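Local coordinates for protein neurotoxin (Clostridium botulinum, PDB 3N7L) that probably docks the toxin on nerve cells, serving as its receptor-binding domain, with a loop in its C-terminal half that binds gangliosides, at residues Y158-L163 / I222-L227; Y254-M259 / K272-F277; K14-M19 / V34-I39. One frame throughout, in Å; residues are numbered along the deposited sequence.

Contact 1 (Y158-L163 / I222-L227); sequences YINGKL and ILFNSL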
loop_
_atom_site.group_PDB
_atom_site.type_symbol
_atom_site.label_atom_id
_atom_site.label_comp_id
_atom_site.label_asym_id
_atom_site.label_seq_id
_atom_site.Cartn_x
_atom_site.Cartn_y
_atom_site.Cartn_z
ATOM N N TYR A 158 1.684 -10.294 12.425
ATOM C CA TYR A 158 1.607 -10.536 10.993
ATOM C C TYR A 158 1.400 -9.203 10.275
ATOM O O TYR A 158 0.765 -8.288 10.807
ATOM C CB TYR A 158 0.417 -11.444 10.669
ATOM C CG TYR A 158 0.426 -12.806 11.330
ATOM C CD1 TYR A 158 0.726 -13.956 10.592
ATOM C CD2 TYR A 158 0.075 -12.955 12.677
ATOM C CE1 TYR A 158 0.670 -15.226 11.173
ATOM C CE2 TYR A 158 0.016 -14.226 13.274
ATOM C CZ TYR A 158 0.312 -15.354 12.511
ATOM O OH TYR A 158 0.221 -16.611 13.070
ATOM N N ILE A 159 1.942 -9.102 9.069
ATOM C CA ILE A 159 1.793 -7.909 8.252
ATOM C C ILE A 159 1.330 -8.412 6.898
ATOM O O ILE A 159 1.989 -9.252 6.286
ATOM C CB ILE A 159 3.130 -7.148 8.112
ATOM C CG1 ILE A 159 3.562 -6.612 9.481
ATOM C CG2 ILE A 159 2.989 -6.010 7.098
ATOM C CD1 ILE A 159 2.557 -5.655 10.121
ATOM N N ASN A 160 0.187 -7.909 6.442
ATOM C CA ASN A 160 -0.389 -8.330 5.167
ATOM C C ASN A 160 -0.511 -9.851 5.089
ATOM O O ASN A 160 -0.241 -10.461 4.053
ATOM C CB ASN A 160 0.443 -7.802 3.994
ATOM C CG ASN A 160 0.465 -6.289 3.945
ATOM O OD1 ASN A 160 -0.506 -5.643 4.331
ATOM N ND2 ASN A 160 1.571 -5.716 3.467
ATOM N N GLY A 161 -0.917 -10.455 6.204
ATOM C CA GLY A 161 -1.094 -11.892 6.248
ATOM C C GLY A 161 0.165 -12.724 6.412
ATOM O O GLY A 161 0.074 -13.950 6.519
ATOM N N LYS A 162 1.333 -12.087 6.438
ATOM C CA LYS A 162 2.585 -12.832 6.583
ATOM C C LYS A 162 3.154 -12.754 7.995
ATOM O O LYS A 162 3.275 -11.673 8.566
ATOM C CB LYS A 162 3.627 -12.317 5.588
ATOM C CG LYS A 162 3.224 -12.464 4.129
ATOM C CD LYS A 162 3.132 -13.930 3.710
ATOM C CE LYS A 162 2.775 -14.060 2.237
ATOM N NZ LYS A 162 2.717 -15.489 1.813
ATOM N N LEU A 163 3.505 -13.908 8.556
ATOM C CA LEU A 163 4.066 -13.948 9.899
ATOM C C LEU A 163 5.411 -13.244 9.894
ATOM O O LEU A 163 6.293 -13.589 9.115
ATOM C CB LEU A 163 4.245 -15.395 10.369
ATOM C CG LEU A 163 4.922 -15.548 11.737
ATOM C CD1 LEU A 163 4.095 -14.837 12.806
ATOM C CD2 LEU A 163 5.080 -17.020 12.072
ATOM N N ILE A 222 -7.843 -15.004 5.484
ATOM C CA ILE A 222 -9.211 -14.946 4.985
ATOM C C ILE A 222 -9.755 -13.567 5.363
ATOM O O ILE A 222 -10.441 -12.912 4.573
ATOM C CB ILE A 222 -10.094 -16.055 5.613
ATOM C CG1 ILE A 222 -9.747 -17.406 4.980
ATOM C CG2 ILE A 222 -11.573 -15.737 5.410
ATOM C CD1 ILE A 222 -10.553 -18.565 5.526
ATOM N N LEU A 223 -9.433 -13.125 6.575
ATOM C CA LEU A 223 -9.868 -11.814 7.045
ATOM C C LEU A 223 -9.243 -10.757 6.138
ATOM O O LEU A 223 -9.929 -9.878 5.619
ATOM C CB LEU A 223 -9.409 -11.588 8.486
ATOM C CG LEU A 223 -9.831 -10.272 9.139
ATOM C CD1 LEU A 223 -11.349 -10.165 9.143
ATOM C CD2 LEU A 223 -9.284 -10.211 10.563
ATOM N N PHE A 224 -7.932 -10.865 5.961
ATOM C CA PHE A 224 -7.154 -9.959 5.120
ATOM C C PHE A 224 -7.837 -9.744 3.762
ATOM O O PHE A 224 -8.129 -8.617 3.361
ATOM C CB PHE A 224 -5.757 -10.564 4.917
ATOM C CG PHE A 224 -4.851 -9.757 4.032
ATOM C CD1 PHE A 224 -4.038 -10.392 3.099
ATOM C CD2 PHE A 224 -4.763 -8.373 4.165
ATOM C CE1 PHE A 224 -3.146 -9.664 2.312
ATOM C CE2 PHE A 224 -3.875 -7.635 3.383
ATOM C CZ PHE A 224 -3.063 -8.279 2.456
ATOM N N ASN A 225 -8.101 -10.838 3.065
ATOM C CA ASN A 225 -8.724 -10.767 1.754
ATOM C C ASN A 225 -10.167 -10.259 1.745
ATOM O O ASN A 225 -10.550 -9.499 0.858
ATOM C CB ASN A 225 -8.636 -12.138 1.087
ATOM C CG ASN A 225 -7.209 -12.510 0.725
ATOM O OD1 ASN A 225 -6.832 -13.686 0.751
ATOM N ND2 ASN A 225 -6.406 -11.505 0.373
ATOM N N SER A 226 -10.957 -10.655 2.736
ATOM C CA SER A 226 -12.358 -10.242 2.801
ATOM C C SER A 226 -12.554 -8.737 2.983
ATOM O O SER A 226 -13.637 -8.211 2.716
ATOM C CB SER A 226 -13.076 -10.978 3.937
ATOM O OG SER A 226 -12.687 -10.468 5.203
ATOM N N LEU A 227 -11.519 -8.048 3.454
ATOM C CA LEU A 227 -11.600 -6.603 3.665
ATOM C C LEU A 227 -11.129 -5.824 2.437
ATOM O O LEU A 227 -10.991 -4.603 2.476
ATOM C CB LEU A 227 -10.760 -6.201 4.889
ATOM C CG LEU A 227 -11.404 -6.290 6.282
ATOM C CD1 LEU A 227 -12.138 -7.612 6.436
ATOM C CD2 LEU A 227 -10.323 -6.143 7.354
#
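The backbone of Asn160, with the following Gly161 N, lies over one face of the Phe224 ring and makes most of the contact. Phe224 CZ is 3.8 Å from Asn160 CA, while the carbonyl carbon Asn160 C sits 3.8 Å above the ring plane, displaced toward the rim. From the carbonyl, Asn160 O comes within 3.5 Å of Phe224 CE1. The side chain reaches only the outer end of the ring, Asn160 CB standing 3.9 Å from Phe224 CZ. Its amide plane is turned just 24° from the ring plane but lies beyond the rim, so the two do not stack. Phe224 CG is anti to the backbone N (chi1 178°), which carries the ring off the helix toward the hairpin.

Asn160 and Gly161 form the corners of a type I' turn from Ile159 to Lys162, closed by backbone bonds in both directions. Both corners have positive phi, which asparagine and glycine accept readily. Asn160 OD1 takes a hydrogen bond from Phe144 N, which holds the amide, and the Phe144 ring also meets Phe224. The chemistry is thus van der Waals contact between an aromatic face and a polar turn, joining helix 217-226 to a hairpin of the lectin-like half.

Contact 2 (Y254-M259 / K272-F277); sequences YMNRYM and KNNNDF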
loop_
_atom_site.group_PDB
_atom_site.type_symbol
_atom_site.label_atom_id
_atom_site.label_comp_id
_atom_site.label_asym_id
_atom_site.label_seq_id
_atom_site.Cartn_x
_atom_site.Cartn_y
_atom_site.Cartn_z
ATOM N N TYR A 254 13.086 -1.357 -11.100
ATOM C CA TYR A 254 13.854 -0.134 -11.287
ATOM C C TYR A 254 13.193 1.046 -10.591
ATOM O O TYR A 254 12.807 2.020 -11.242
ATOM C CB TYR A 254 14.000 0.171 -12.780
ATOM C CG TYR A 254 14.693 -0.928 -13.565
ATOM C CD1 TYR A 254 14.007 -2.083 -13.948
ATOM C CD2 TYR A 254 16.041 -0.821 -13.903
ATOM C CE1 TYR A 254 14.649 -3.103 -14.650
ATOM C CE2 TYR A 254 16.698 -1.838 -14.604
ATOM C CZ TYR A 254 15.995 -2.973 -14.973
ATOM O OH TYR A 254 16.639 -3.971 -15.669
ATOM N N MET A 255 13.066 0.960 -9.272
ATOM C CA MET A 255 12.443 2.035 -8.503
ATOM C C MET A 255 13.263 3.329 -8.549
ATOM O O MET A 255 12.731 4.413 -8.307
ATOM C CB MET A 255 12.236 1.599 -7.047
ATOM C CG MET A 255 11.219 0.472 -6.860
ATOM S SD MET A 255 9.590 0.815 -7.581
ATOM C CE MET A 255 8.993 2.136 -6.520
ATOM N N ASN A 256 14.552 3.219 -8.860
ATOM C CA ASN A 256 15.394 4.406 -8.933
ATOM C C ASN A 256 15.467 4.976 -10.341
ATOM O O ASN A 256 16.445 5.626 -10.709
ATOM C CB ASN A 256 16.802 4.104 -8.401
ATOM C CG ASN A 256 16.878 4.199 -6.887
ATOM O OD1 ASN A 256 17.563 3.408 -6.223
ATOM N ND2 ASN A 256 16.175 5.177 -6.331
ATOM N N ARG A 257 14.424 4.721 -11.127
ATOM C CA ARG A 257 14.344 5.231 -12.493
ATOM C C ARG A 257 13.052 6.012 -12.674
ATOM O O ARG A 257 12.030 5.680 -12.083
ATOM C CB ARG A 257 14.371 4.079 -13.503
ATOM C CG ARG A 257 15.675 3.313 -13.531
ATOM C CD ARG A 257 16.714 4.006 -14.393
ATOM N NE ARG A 257 18.036 3.474 -14.100
ATOM C CZ ARG A 257 19.052 3.431 -14.953
ATOM N NH1 ARG A 257 18.925 3.886 -16.202
ATOM N NH2 ARG A 257 20.210 2.928 -14.541
ATOM N N TYR A 258 13.106 7.061 -13.485
ATOM C CA TYR A 258 11.914 7.846 -13.773
ATOM C C TYR A 258 11.761 7.857 -15.287
ATOM O O TYR A 258 12.696 7.519 -16.015
ATOM C CB TYR A 258 12.041 9.276 -13.214
ATOM C CG TYR A 258 13.101 10.132 -13.874
ATOM C CD1 TYR A 258 12.861 10.761 -15.101
ATOM C CD2 TYR A 258 14.341 10.328 -13.261
ATOM C CE1 TYR A 258 13.826 11.572 -15.696
ATOM C CE2 TYR A 258 15.319 11.130 -13.847
ATOM C CZ TYR A 258 15.055 11.749 -15.059
ATOM O OH TYR A 258 16.016 12.548 -15.621
ATOM N N MET A 259 10.581 8.235 -15.759
ATOM C CA MET A 259 10.302 8.266 -17.187
ATOM C C MET A 259 10.709 9.536 -17.918
ATOM O O MET A 259 10.385 10.646 -17.495
ATOM C CB MET A 259 8.814 8.036 -17.428
ATOM C CG MET A 259 8.458 6.636 -17.852
ATOM S SD MET A 259 6.678 6.447 -18.103
ATOM C CE MET A 259 6.322 7.801 -19.176
ATOM N N LYS A 272 17.322 11.534 -9.233
ATOM C CA LYS A 272 18.274 12.299 -8.433
ATOM C C LYS A 272 18.429 11.816 -6.991
ATOM O O LYS A 272 19.545 11.701 -6.489
ATOM C CB LYS A 272 17.880 13.777 -8.446
ATOM C CG LYS A 272 18.922 14.690 -7.826
ATOM C CD LYS A 272 18.505 16.152 -7.906
ATOM C CE LYS A 272 19.580 17.063 -7.318
ATOM N NZ LYS A 272 19.869 16.721 -5.900
ATOM N N ASN A 273 17.311 11.547 -6.323
ATOM C CA ASN A 273 17.348 11.062 -4.945
ATOM C C ASN A 273 16.040 10.375 -4.564
ATOM O O ASN A 273 15.103 10.322 -5.361
ATOM C CB ASN A 273 17.640 12.207 -3.972
ATOM C CG ASN A 273 16.652 13.340 -4.098
ATOM O OD1 ASN A 273 17.021 14.459 -4.461
ATOM N ND2 ASN A 273 15.383 13.059 -3.803
ATOM N N ASN A 274 15.975 9.873 -3.337
ATOM C CA ASN A 274 14.795 9.160 -2.869
ATOM C C ASN A 274 13.863 9.857 -1.898
ATOM O O ASN A 274 13.015 9.199 -1.301
ATOM C CB ASN A 274 15.208 7.834 -2.238
ATOM C CG ASN A 274 15.859 6.907 -3.223
ATOM O OD1 ASN A 274 15.293 6.608 -4.275
ATOM N ND2 ASN A 274 17.051 6.435 -2.890
ATOM N N ASN A 275 13.986 11.164 -1.705
ATOM C CA ASN A 275 13.059 11.773 -0.766
ATOM C C ASN A 275 11.642 11.805 -1.338
ATOM O O ASN A 275 10.674 11.942 -0.591
ATOM C CB ASN A 275 13.521 13.175 -0.322
ATOM C CG ASN A 275 13.999 14.039 -1.465
ATOM O OD1 ASN A 275 13.305 14.210 -2.467
ATOM N ND2 ASN A 275 15.193 14.609 -1.312
ATOM N N ASP A 276 11.534 11.632 -2.656
ATOM C CA ASP A 276 10.249 11.636 -3.367
ATOM C C ASP A 276 10.322 10.829 -4.660
ATOM O O ASP A 276 11.377 10.316 -5.022
ATOM C CB ASP A 276 9.850 13.065 -3.746
ATOM C CG ASP A 276 9.199 13.810 -2.612
ATOM O OD1 ASP A 276 8.943 15.021 -2.776
ATOM O OD2 ASP A 276 8.932 13.188 -1.562
ATOM N N PHE A 277 9.192 10.726 -5.353
ATOM C CA PHE A 277 9.143 10.032 -6.638
ATOM C C PHE A 277 8.811 11.064 -7.711
ATOM O O PHE A 277 8.551 10.720 -8.867
ATOM C CB PHE A 277 8.072 8.939 -6.647
ATOM C CG PHE A 277 8.458 7.704 -5.895
ATOM C CD1 PHE A 277 7.984 7.479 -4.607
ATOM C CD2 PHE A 277 9.320 6.774 -6.465
ATOM C CE1 PHE A 277 8.364 6.347 -3.898
ATOM C CE2 PHE A 277 9.711 5.634 -5.766
ATOM C CZ PHE A 277 9.232 5.419 -4.479
HETATM O O HOH W 1 17.844 3.830 -3.421
#
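Met255 on Phe277 and Asn256 on Asn274 form two separate patches, one apolar, the other polar and water-bridged. They join the type I turn Tyr254 to Arg257, which leads into strand 257-262, to the loop that follows the partner strand 265-270. Both segments belong to the C-terminal, trefoil-type half of the receptor-binding domain.

On the apolar side, the methyl end of Met255 reaches the Phe277 ring obliquely, with Met255 CE 3.6 Å from Phe277 CE2 and 3.9 Å from Phe277 CZ. The methionine chain folds at chi2 (-55°) and again at chi3, and these bends bring its methyl to the ring although its CB sets out past the other segment. A flexible thioether suits such a place, since it can curl to fit a rigid aromatic. Ile250 of strand 246-251 touches both residues, extending the apolar patch into the sheet of this half.

On the polar side, Asn256 and Asn274 meet amide to amide, their side chains crossing at about a right angle and their amide planes 31° apart. Asn256 ND2 gives a weak hydrogen bond to Asn274 OD1; the separation is short, 2.7 Å, but the angle at the hydrogen is only 129°. A water completes the link by donating to Asn256 OD1 and accepting from Asn274 ND2, each at 2.8 Å. Asparagine is apt at both positions because each amide offers donor and acceptor. One bent direct bond and one water bridge probably restrain the two amides only modestly at this exposed rim, while Met255 and the buried Phe277 supply the apolar contact.

Contact 3 (K14-M19 / V34-I39); sequences KKNTLM and VQLNPI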
loop_
_atom_site.group_PDB
_atom_site.type_symbol
_atom_site.label_atom_id
_atom_site.label_comp_id
_atom_site.label_asym_id
_atom_site.label_seq_id
_atom_site.Cartn_x
_atom_site.Cartn_y
_atom_site.Cartn_z
ATOM N N LYS A 14 -19.629 4.383 10.149
ATOM C CA LYS A 14 -20.942 4.167 9.549
ATOM C C LYS A 14 -21.768 5.448 9.619
ATOM O O LYS A 14 -21.897 6.054 10.684
ATOM C CB LYS A 14 -21.685 3.037 10.273
ATOM C CG LYS A 14 -21.730 1.720 9.512
ATOM C CD LYS A 14 -20.355 1.096 9.362
ATOM C CE LYS A 14 -20.388 -0.093 8.406
ATOM N NZ LYS A 14 -21.339 -1.151 8.851
ATOM N N LYS A 15 -22.323 5.855 8.481
ATOM C CA LYS A 15 -23.139 7.068 8.411
ATOM C C LYS A 15 -22.309 8.271 8.847
ATOM O O LYS A 15 -22.820 9.177 9.504
ATOM C CB LYS A 15 -24.359 6.956 9.332
ATOM C CG LYS A 15 -25.217 5.715 9.145
ATOM C CD LYS A 15 -26.340 5.701 10.184
ATOM C CE LYS A 15 -27.224 4.468 10.062
ATOM N NZ LYS A 15 -28.347 4.489 11.048
ATOM N N ASN A 16 -21.032 8.273 8.484
ATOM C CA ASN A 16 -20.127 9.358 8.848
ATOM C C ASN A 16 -20.002 9.456 10.371
ATOM O O ASN A 16 -19.872 10.546 10.931
ATOM C CB ASN A 16 -20.626 10.688 8.274
ATOM C CG ASN A 16 -19.574 11.788 8.346
ATOM O OD1 ASN A 16 -18.471 11.643 7.815
ATOM N ND2 ASN A 16 -19.915 12.894 8.998
ATOM N N THR A 17 -20.040 8.301 11.031
ATOM C CA THR A 17 -19.920 8.236 12.484
ATOM C C THR A 17 -19.066 7.041 12.909
ATOM O O THR A 17 -19.309 5.918 12.471
ATOM C CB THR A 17 -21.303 8.093 13.159
ATOM O OG1 THR A 17 -22.133 9.210 12.805
ATOM C CG2 THR A 17 -21.151 8.040 14.674
ATOM N N LEU A 18 -18.064 7.283 13.755
ATOM C CA LEU A 18 -17.213 6.200 14.243
ATOM C C LEU A 18 -17.965 5.483 15.357
ATOM O O LEU A 18 -18.409 6.113 16.315
ATOM C CB LEU A 18 -15.884 6.742 14.781
ATOM C CG LEU A 18 -14.842 7.175 13.751
ATOM C CD1 LEU A 18 -13.587 7.648 14.462
ATOM C CD2 LEU A 18 -14.524 6.007 12.826
ATOM N N MET A 19 -18.102 4.167 15.237
ATOM C CA MET A 19 -18.836 3.403 16.234
ATOM C C MET A 19 -18.426 1.939 16.269
ATOM O O MET A 19 -17.806 1.436 15.335
ATOM C CB MET A 19 -20.328 3.480 15.923
ATOM C CG MET A 19 -20.673 2.879 14.570
ATOM S SD MET A 19 -22.428 2.950 14.180
ATOM C CE MET A 19 -23.010 1.414 14.965
ATOM N N VAL A 34 -10.125 15.056 13.725
ATOM C CA VAL A 34 -10.286 13.688 13.238
ATOM C C VAL A 34 -11.148 13.745 11.984
ATOM O O VAL A 34 -12.319 14.115 12.052
ATOM C CB VAL A 34 -10.995 12.789 14.270
ATOM C CG1 VAL A 34 -11.197 11.393 13.691
ATOM C CG2 VAL A 34 -10.177 12.718 15.550
ATOM N N GLN A 35 -10.579 13.378 10.841
ATOM C CA GLN A 35 -11.333 13.425 9.592
ATOM C C GLN A 35 -11.791 12.057 9.134
ATOM O O GLN A 35 -11.014 11.104 9.125
ATOM C CB GLN A 35 -10.493 14.073 8.497
ATOM C CG GLN A 35 -9.927 15.426 8.905
ATOM C CD GLN A 35 -9.036 16.024 7.842
ATOM O OE1 GLN A 35 -8.219 16.900 8.124
ATOM N NE2 GLN A 35 -9.192 15.559 6.605
ATOM N N LEU A 36 -13.060 11.973 8.749
ATOM C CA LEU A 36 -13.640 10.727 8.279
ATOM C C LEU A 36 -13.779 10.744 6.764
ATOM O O LEU A 36 -14.277 11.711 6.185
ATOM C CB LEU A 36 -15.013 10.505 8.916
ATOM C CG LEU A 36 -15.097 10.456 10.445
ATOM C CD1 LEU A 36 -16.523 10.107 10.850
ATOM C CD2 LEU A 36 -14.130 9.425 10.995
ATOM N N ASN A 37 -13.332 9.670 6.125
ATOM C CA ASN A 37 -13.411 9.552 4.677
ATOM C C ASN A 37 -14.828 9.094 4.323
ATOM O O ASN A 37 -15.277 8.044 4.782
ATOM C CB ASN A 37 -12.368 8.539 4.189
ATOM C CG ASN A 37 -12.284 8.458 2.674
ATOM O OD1 ASN A 37 -11.450 7.732 2.128
ATOM N ND2 ASN A 37 -13.148 9.198 1.987
ATOM N N PRO A 38 -15.553 9.886 3.510
ATOM C CA PRO A 38 -16.926 9.576 3.089
ATOM C C PRO A 38 -17.040 8.416 2.102
ATOM O O PRO A 38 -18.137 7.918 1.853
ATOM C CB PRO A 38 -17.404 10.896 2.492
ATOM C CG PRO A 38 -16.162 11.422 1.863
ATOM C CD PRO A 38 -15.120 11.177 2.943
ATOM N N ILE A 39 -15.916 7.993 1.530
ATOM C CA ILE A 39 -15.937 6.876 0.595
ATOM C C ILE A 39 -14.945 5.807 1.023
ATOM O O ILE A 39 -14.037 6.072 1.811
ATOM C CB ILE A 39 -15.597 7.307 -0.860
ATOM C CG1 ILE A 39 -14.152 7.788 -0.949
ATOM C CG2 ILE A 39 -16.552 8.406 -1.319
ATOM C CD1 ILE A 39 -13.704 8.062 -2.367
#
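Leu36 carries the contact: one of its methyls meets Leu18, the other Asn16. Both segments lie in the N-terminal, lectin-like (concanavalin-clan) half, where the 7-14/17-20 hairpin comes against strand 35-36 of the same sheet.

The apolar part is leucine on leucine. Leu36 CD2 packs against the branch point of Leu18, 3.6 Å from Leu18 CG, and is also 3.9 Å from each of the methyls Leu18 CD1 and CD2. It thus sits against the forked end of the other leucine, the two side chains meeting at a slant. In Leu36, CG lies anti to the carbonyl carbon (chi1 -58°), and from there the fork spreads over the opposite segment. Phe44 of strand 44-47 and Asn13 of strand 7-14 also touch both leucines. Leucine fits both places, being bulky, flexible and branched.

Contacts between polar and apolar groups make up the second kind. The other branch, Leu36 CD1, lies 3.4 Å from Asn16 O, and farther out on the same residue Asn16 OD1 approaches Leu36 CB at 3.8 Å. Asn16 CG is anti to its own N (chi1 -167°), a setting that swings the amide across to Leu36.

Hydrogen bonding shapes the turn within one segment. Lys14 N bonds to Thr17 O at 2.8 Å, and Thr17 N returns a weak bond to Lys14 O, closing the hairpin. At its tip Asn16 accepts positive phi readily; Lys15 takes it too, though lysine favours it less. The contact is therefore van der Waals in kind, Leu36 covering buried Leu18 with one methyl and the polar backbone of the turn with the other.

From the N terminus the chain first closes contact 3, where the turn of the first hairpin meets strand 35-36 after a short excursion. Contact 1 comes next and spans more: 58 residues separate segment 158-163 from segment 222-227, on helix 217-226, which lies near the passage into the C-terminal half. Contact 2 then closes a tight loop around strands 257-262 and 265-270 of that half. The three follow in series, none nested or crossing. Contacts 1 and 3 reach the same antiparallel sheet, their centres 23 Å apart, whereas contact 2 lies across the chain's centre from both, about 35 Å from contact 3 between centres.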